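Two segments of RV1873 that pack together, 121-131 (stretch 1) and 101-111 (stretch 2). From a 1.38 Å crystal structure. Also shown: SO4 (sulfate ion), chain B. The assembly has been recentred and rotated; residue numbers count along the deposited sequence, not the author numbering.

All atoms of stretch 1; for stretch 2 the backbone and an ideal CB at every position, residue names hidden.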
# COMPACT_ATOMS: atom_id res chain seq x y z
N ASP A 121 7.87 -1.64 -9.40
CA ASP A 121 7.33 -2.70 -8.55
C ASP A 121 5.82 -2.55 -8.32
O ASP A 121 5.10 -3.55 -8.31
CB ASP A 121 8.09 -2.86 -7.24
CG ASP A 121 8.28 -1.57 -6.49
OD1 ASP A 121 8.00 -0.47 -7.01
OD2 ASP A 121 8.76 -1.66 -5.33
N PHE A 122 5.34 -1.32 -8.17
CA PHE A 122 3.92 -1.06 -7.97
C PHE A 122 3.14 -1.46 -9.22
O PHE A 122 2.13 -2.14 -9.13
CB PHE A 122 3.66 0.41 -7.62
CG PHE A 122 4.53 0.95 -6.50
CD1 PHE A 122 4.67 0.26 -5.30
CD2 PHE A 122 5.22 2.16 -6.66
CE1 PHE A 122 5.47 0.73 -4.26
CE2 PHE A 122 6.03 2.65 -5.62
CZ PHE A 122 6.15 1.93 -4.42
N VAL A 123 3.65 -1.04 -10.37
CA VAL A 123 2.99 -1.34 -11.64
C VAL A 123 3.08 -2.83 -11.95
O VAL A 123 2.11 -3.42 -12.44
CB VAL A 123 3.56 -0.49 -12.79
CG1 VAL A 123 2.79 -0.76 -14.07
CG2 VAL A 123 3.44 0.98 -12.46
N ALA A 124 4.21 -3.46 -11.62
CA ALA A 124 4.36 -4.90 -11.79
C ALA A 124 3.32 -5.67 -10.99
O ALA A 124 2.78 -6.68 -11.47
CB ALA A 124 5.76 -5.36 -11.41
N LEU A 125 3.03 -5.20 -9.78
CA LEU A 125 2.03 -5.88 -8.94
C LEU A 125 0.66 -5.77 -9.61
O LEU A 125 -0.08 -6.76 -9.72
CB LEU A 125 2.04 -5.33 -7.51
CG LEU A 125 1.40 -6.23 -6.44
CD1 LEU A 125 1.98 -5.90 -5.08
CD2 LEU A 125 -0.13 -6.09 -6.41
N LEU A 126 0.31 -4.57 -10.07
CA LEU A 126 -0.96 -4.38 -10.78
C LEU A 126 -1.06 -5.24 -12.03
O LEU A 126 -2.11 -5.82 -12.34
CB LEU A 126 -1.18 -2.90 -11.11
CG LEU A 126 -1.41 -1.98 -9.90
CD1 LEU A 126 -1.39 -0.51 -10.28
CD2 LEU A 126 -2.72 -2.31 -9.16
N ALA A 127 0.06 -5.36 -12.75
CA ALA A 127 0.10 -6.16 -13.98
C ALA A 127 -0.09 -7.64 -13.67
O ALA A 127 -0.83 -8.34 -14.37
CB ALA A 127 1.42 -5.93 -14.72
N LYS A 128 0.56 -8.12 -12.62
CA LYS A 128 0.55 -9.54 -12.30
C LYS A 128 -0.79 -9.98 -11.71
O LYS A 128 -1.30 -11.07 -12.04
CB LYS A 128 1.68 -9.89 -11.31
CG LYS A 128 1.68 -11.36 -10.90
CD LYS A 128 2.96 -11.74 -10.19
CE LYS A 128 2.88 -13.15 -9.63
NZ LYS A 128 4.18 -13.58 -9.04
N TYR A 129 -1.35 -9.14 -10.85
CA TYR A 129 -2.46 -9.56 -10.01
C TYR A 129 -3.81 -8.92 -10.31
O TYR A 129 -4.85 -9.44 -9.86
CB TYR A 129 -2.13 -9.28 -8.55
CG TYR A 129 -1.08 -10.18 -7.99
CD1 TYR A 129 -1.36 -11.52 -7.69
CD2 TYR A 129 0.20 -9.68 -7.69
CE1 TYR A 129 -0.40 -12.34 -7.15
CE2 TYR A 129 1.17 -10.50 -7.15
CZ TYR A 129 0.87 -11.84 -6.88
OH TYR A 129 1.83 -12.64 -6.32
N TYR A 130 -3.81 -7.81 -11.05
CA TYR A 130 -5.04 -7.04 -11.31
C TYR A 130 -5.25 -6.79 -12.80
O TYR A 130 -5.93 -5.85 -13.18
CB TYR A 130 -5.03 -5.70 -10.56
CG TYR A 130 -5.01 -5.86 -9.05
CD1 TYR A 130 -6.20 -5.95 -8.33
CD2 TYR A 130 -3.81 -5.95 -8.36
CE1 TYR A 130 -6.18 -6.12 -6.93
CE2 TYR A 130 -3.77 -6.12 -6.98
CZ TYR A 130 -4.96 -6.20 -6.27
OH TYR A 130 -4.87 -6.36 -4.91
N GLY A 131 -4.62 -7.61 -13.63
CA GLY A 131 -4.74 -7.48 -15.09
C GLY A 131 -4.30 -6.13 -15.65
O GLY A 131 -4.79 -5.69 -16.68
N UNK A 101 -9.10 -6.59 1.58
CA UNK A 101 -7.72 -6.15 1.48
C UNK A 101 -7.17 -6.21 0.06
O UNK A 101 -6.22 -5.50 -0.26
CB UNK A 101 -6.84 -7.00 2.40
N UNK A 102 -7.77 -7.02 -0.80
CA UNK A 102 -7.37 -7.04 -2.21
C UNK A 102 -7.62 -5.68 -2.86
O UNK A 102 -6.78 -5.17 -3.64
CB UNK A 102 -8.13 -8.13 -2.97
N UNK A 103 -8.75 -5.05 -2.52
CA UNK A 103 -9.06 -3.74 -3.06
C UNK A 103 -8.17 -2.68 -2.44
O UNK A 103 -7.71 -1.75 -3.13
CB UNK A 103 -10.53 -3.40 -2.83
N UNK A 104 -7.91 -2.81 -1.14
CA UNK A 104 -6.99 -1.89 -0.47
C UNK A 104 -5.61 -1.90 -1.14
O UNK A 104 -5.02 -0.84 -1.35
CB UNK A 104 -6.86 -2.26 1.01
N UNK A 105 -5.12 -3.09 -1.49
CA UNK A 105 -3.82 -3.20 -2.12
C UNK A 105 -3.85 -2.54 -3.49
O UNK A 105 -2.94 -1.79 -3.85
CB UNK A 105 -3.40 -4.67 -2.23
N UNK A 106 -4.89 -2.81 -4.26
CA UNK A 106 -5.02 -2.15 -5.55
C UNK A 106 -4.97 -0.63 -5.40
O UNK A 106 -4.27 0.06 -6.15
CB UNK A 106 -6.32 -2.57 -6.23
N UNK A 107 -5.72 -0.09 -4.44
CA UNK A 107 -5.73 1.35 -4.20
C UNK A 107 -4.36 1.88 -3.81
O UNK A 107 -3.95 2.95 -4.26
CB UNK A 107 -6.74 1.69 -3.11
N UNK A 108 -3.65 1.13 -2.97
CA UNK A 108 -2.31 1.52 -2.54
C UNK A 108 -1.34 1.54 -3.73
O UNK A 108 -0.61 2.51 -3.95
CB UNK A 108 -1.80 0.57 -1.46
N UNK A 109 -1.33 0.48 -4.52
CA UNK A 109 -0.42 0.42 -5.67
C UNK A 109 -0.75 1.51 -6.70
O UNK A 109 0.15 2.10 -7.29
CB UNK A 109 -0.49 -0.96 -6.33
N UNK A 110 -2.04 1.78 -6.89
CA UNK A 110 -2.48 2.80 -7.85
C UNK A 110 -1.94 4.16 -7.40
O UNK A 110 -1.38 4.91 -8.21
CB UNK A 110 -4.01 2.83 -7.97
N UNK A 111 -2.10 4.47 -6.12
CA UNK A 111 -1.61 5.73 -5.56
C UNK A 111 -0.10 5.87 -5.73
O UNK A 111 0.39 6.88 -6.27
CB UNK A 111 -1.98 5.83 -4.08
S SO4 B . 6.69 -13.84 -11.59
O1 SO4 B . 7.53 -14.76 -12.35
O2 SO4 B . 5.31 -14.33 -11.57
O3 SO4 B . 6.75 -12.50 -12.16
O4 SO4 B . 7.19 -13.82 -10.21

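Every phi/psi pair from 101 to 111 is helical, with i to i+4 backbone hydrogen bonds throughout, so nothing visible calls for glycine. The axis passes 8.9 Å from that of helix 121-129 at 140° between N-to-C directions. Position 109 therefore lies by Phe122 (CA to CA 5.1 Å) and 106 by Leu126 (CA to CA 7.0 Å), while the lower numbers approach Tyr130.

At 101 the CB points sideways with nothing of stretch 1 within 5.5 Å; many residues would suit, and it is Asp101.

At 102 the CB is again sideways, 4.2 Å from Tyr130 OH. The stronger evidence is in the backbone: Tyr130 OH donates a hydrogen bond to the carbonyl O of 102 at 2.6 Å. That bond needs no particular side chain, so the choice stays wide. The residue is Asp102.

Positions 103 and 104 point away, and stretch 1 puts no constraint on them. They are Leu103 and Lys104.

At 105 the CB points toward stretch 1, 3.5 Å from Tyr130 OH and 5.5 Å from Leu125 CD2. Leucine, isoleucine or methionine could bridge the two. Leu105 does so: its CD2 lies 3.8 Å from Leu125 CD2 and sits at the edge of the Tyr130 ring.

At 106 the sideways CB is 3.6 Å from Tyr130 CE1 and 4.7 Å from Leu126 CD2. With a ring face so near, a small or slender side chain such as alanine, serine or cysteine is plausible. Cys106 places its CB over that face, 4.0 Å from the centroid of the Tyr130 ring; in the t rotamer its SG also lies over the face and reaches Leu126 CD2 at 4.0 Å.

Positions 107 and 108 meet nothing from stretch 1; they are Ser107 and Ser108.

At 109 the CB points toward stretch 1, 3.8 Å from Leu126 CG and 4.0 Å from Phe122 O, with Leu125 CD2 at 5.1 Å. A sizeable apolar chain suits this site; methionine is a good candidate, and leucine or isoleucine could also fill part of it. Met109 runs between Phe122 and Leu125: its SD is 3.7 Å from Phe122 CD1, at the ring edge, and 4.0 Å from Leu125 CD1.

At 110 the CB points away, yet lies 4.8 Å from Leu126 CD1, which admits small or beta-branched residues. Thr110 brings OG1 to 4.1 Å from Leu126 CD1 and donates from OG1 to Cys106 O at 2.8 Å.

Position 111 is out of reach; it is Leu111.

Stretch 2 101-111: DDLKLCSSMTL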
# COMPACT_ATOMS: atom_id res chain seq x y z
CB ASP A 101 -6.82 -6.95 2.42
CG ASP A 101 -7.02 -6.58 3.87
OD1 ASP A 101 -7.46 -5.45 4.14
OD2 ASP A 101 -6.75 -7.44 4.73
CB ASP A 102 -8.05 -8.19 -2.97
CG ASP A 102 -9.57 -8.09 -2.98
OD1 ASP A 102 -10.17 -7.64 -1.98
OD2 ASP A 102 -10.18 -8.48 -4.00
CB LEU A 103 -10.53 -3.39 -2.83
CG LEU A 103 -11.56 -4.39 -3.39
CD1 LEU A 103 -12.99 -3.89 -3.17
CD2 LEU A 103 -11.31 -4.69 -4.86
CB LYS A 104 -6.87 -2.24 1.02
CG LYS A 104 -8.10 -1.85 1.84
CD LYS A 104 -7.83 -2.02 3.34
CE LYS A 104 -9.02 -1.61 4.19
NZ LYS A 104 -9.32 -0.16 4.08
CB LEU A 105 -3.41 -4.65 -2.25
CG LEU A 105 -2.03 -4.88 -2.88
CD1 LEU A 105 -0.92 -4.21 -2.10
CD2 LEU A 105 -1.76 -6.36 -2.98
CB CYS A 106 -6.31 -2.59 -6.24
SG CYS A 106 -6.47 -1.93 -7.89
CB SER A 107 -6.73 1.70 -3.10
OG SER A 107 -8.04 1.28 -3.48
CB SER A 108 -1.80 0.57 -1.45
OG SER A 108 -0.53 1.00 -0.97
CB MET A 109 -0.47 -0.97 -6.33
CG MET A 109 0.01 -2.13 -5.43
SD MET A 109 1.73 -1.96 -4.89
CE MET A 109 1.57 -1.12 -3.31
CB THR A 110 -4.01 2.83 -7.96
OG1 THR A 110 -4.45 1.57 -8.46
CG2 THR A 110 -4.48 3.94 -8.90
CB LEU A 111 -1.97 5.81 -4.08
CG LEU A 111 -1.33 6.95 -3.27
CD1 LEU A 111 -1.73 8.31 -3.83
CD2 LEU A 111 -1.70 6.84 -1.80
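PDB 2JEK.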